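Local coordinates for protein replisome organizer (PDB 1NO1) that probably loads the replicative helicase during replication of phage SPP1 DNA, and probably also inhibits it, at residues Val6-Leu10 and Thr29-His34. Residue numbers count along the deposited sequence, not the author numbering.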
loop_
_atom_site.group_PDB
_atom_site.type_symbol
_atom_site.label_atom_id
_atom_site.label_comp_id
_atom_site.label_asym_id
_atom_site.label_seq_id
_atom_site.Cartn_x
_atom_site.Cartn_y
_atom_site.Cartn_z
ATOM N N VAL A 6 3.069 1.799 7.523
ATOM C CA VAL A 6 2.032 2.037 6.512
ATOM C C VAL A 6 2.493 3.128 5.552
ATOM O O VAL A 6 2.270 3.052 4.347
ATOM C CB VAL A 6 0.684 2.484 7.149
ATOM C CG1 VAL A 6 -0.368 2.806 6.066
ATOM C CG2 VAL A 6 0.142 1.394 8.048
ATOM N N VAL A 7 3.141 4.156 6.087
ATOM C CA VAL A 7 3.725 5.171 5.236
ATOM C C VAL A 7 4.663 4.536 4.176
ATOM O O VAL A 7 4.684 5.001 3.020
ATOM C CB VAL A 7 4.491 6.230 6.059
ATOM C CG1 VAL A 7 5.302 7.167 5.158
ATOM C CG2 VAL A 7 3.544 7.017 6.934
ATOM N N GLN A 8 5.437 3.503 4.538
ATOM C CA GLN A 8 6.291 2.857 3.533
ATOM C C GLN A 8 5.518 2.099 2.471
ATOM O O GLN A 8 5.874 2.169 1.319
ATOM C CB GLN A 8 7.249 1.812 4.093
ATOM C CG GLN A 8 7.920 2.087 5.358
ATOM C CD GLN A 8 9.215 1.280 5.487
ATOM O OE1 GLN A 8 9.743 1.113 6.606
ATOM N NE2 GLN A 8 9.745 0.790 4.347
ATOM N N ILE A 9 4.519 1.311 2.865
ATOM C CA ILE A 9 3.710 0.617 1.878
ATOM C C ILE A 9 3.203 1.626 0.844
ATOM O O ILE A 9 3.324 1.407 -0.362
ATOM C CB ILE A 9 2.515 -0.057 2.564
ATOM C CG1 ILE A 9 3.013 -1.195 3.452
ATOM C CG2 ILE A 9 1.506 -0.577 1.524
ATOM C CD1 ILE A 9 3.683 -2.304 2.614
ATOM N N LEU A 10 2.682 2.760 1.295
ATOM C CA LEU A 10 2.121 3.707 0.330
ATOM C C LEU A 10 3.197 4.347 -0.572
ATOM O O LEU A 10 2.948 4.676 -1.724
ATOM C CB LEU A 10 1.272 4.776 1.021
ATOM C CG LEU A 10 -0.088 4.261 1.536
ATOM C CD1 LEU A 10 -0.686 5.189 2.581
ATOM C CD2 LEU A 10 -1.093 4.033 0.390
ATOM N N THR A 29 -5.194 9.061 3.859
ATOM C CA THR A 29 -5.074 7.713 3.333
ATOM C C THR A 29 -4.223 6.841 4.267
ATOM O O THR A 29 -4.526 5.658 4.466
ATOM C CB THR A 29 -4.487 7.758 1.916
ATOM O OG1 THR A 29 -5.488 8.231 1.001
ATOM C CG2 THR A 29 -4.174 6.362 1.390
ATOM N N VAL A 30 -3.159 7.410 4.841
ATOM C CA VAL A 30 -2.337 6.650 5.775
ATOM C C VAL A 30 -3.191 6.216 6.975
ATOM O O VAL A 30 -3.182 5.047 7.397
ATOM C CB VAL A 30 -1.150 7.487 6.326
ATOM C CG1 VAL A 30 -0.553 6.808 7.525
ATOM C CG2 VAL A 30 -0.068 7.679 5.267
ATOM N N LYS A 31 -3.954 7.162 7.505
ATOM C CA LYS A 31 -4.776 6.862 8.654
ATOM C C LYS A 31 -5.823 5.759 8.365
ATOM O O LYS A 31 -6.026 4.869 9.204
ATOM C CB LYS A 31 -5.413 8.142 9.236
ATOM N N ALA A 32 -6.470 5.803 7.202
ATOM C CA ALA A 32 -7.515 4.822 6.893
ATOM C C ALA A 32 -6.958 3.425 6.554
ATOM O O ALA A 32 -7.481 2.421 7.038
ATOM C CB ALA A 32 -8.434 5.331 5.773
ATOM N N TRP A 33 -5.905 3.344 5.730
ATOM C CA TRP A 33 -5.293 2.037 5.440
ATOM C C TRP A 33 -4.775 1.368 6.763
ATOM O O TRP A 33 -4.826 0.126 6.941
ATOM C CB TRP A 33 -4.207 2.144 4.329
ATOM C CG TRP A 33 -4.718 2.355 2.905
ATOM C CD1 TRP A 33 -5.862 3.049 2.517
ATOM C CD2 TRP A 33 -4.140 1.848 1.686
ATOM N NE1 TRP A 33 -5.992 3.010 1.146
ATOM C CE2 TRP A 33 -4.958 2.283 0.614
ATOM C CE3 TRP A 33 -3.004 1.073 1.390
ATOM C CZ2 TRP A 33 -4.704 1.936 -0.722
ATOM C CZ3 TRP A 33 -2.720 0.757 0.045
ATOM C CH2 TRP A 33 -3.571 1.187 -0.993
ATOM N N HIS A 34 -4.333 2.180 7.718
ATOM C CA HIS A 34 -3.843 1.646 9.010
ATOM C C HIS A 34 -4.891 0.916 9.858
ATOM O O HIS A 34 -4.544 0.051 10.636
ATOM C CB HIS A 34 -3.151 2.727 9.849
ATOM C CG HIS A 34 -2.679 2.244 11.191
ATOM N ND1 HIS A 34 -3.224 2.691 12.381
ATOM C CD2 HIS A 34 -1.703 1.367 11.536
ATOM C CE1 HIS A 34 -2.608 2.110 13.398
ATOM N NE2 HIS A 34 -1.675 1.306 12.913
#
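Two helices of a small all-helical domain, 3-16 and 26-37, cross steeply here: the axes of Val6-Leu10 and Thr29-His34 pass 9.8 Å apart at 109°, so the packing gathers round the crossing. Val6 and Leu10, one turn apart and both with CA-to-CB bonds toward the other helix, form the ridge. Val6 CG1 enters the hollow between Val30 and Trp33, lying 3.8 Å from Val30 O and 4.3 Å from Trp33 CB, while its CG2 meets the edge of the His34 ring, 3.9 Å from His34 CD2. Leu10 fills the next hollow, between Thr29, Val30 and Trp33, its CD1 3.7 Å from Val30 CG2 and 3.9 Å from Thr29 CG2. Val30 is the opposing bump, seated among Val6, Val7 and Leu10, its CG2 also 4.0 Å from CG2 of the exposed Val7. Ile9 starts out facing Thr29-His34, but its end leads away and touches Leu42, Ile45 and Met46 of helix 42-55. Over the indole, a CH-pi contact places Leu10 CD2 3.7 Å from the centroid of the six-membered ring of Trp33, 16° off its normal.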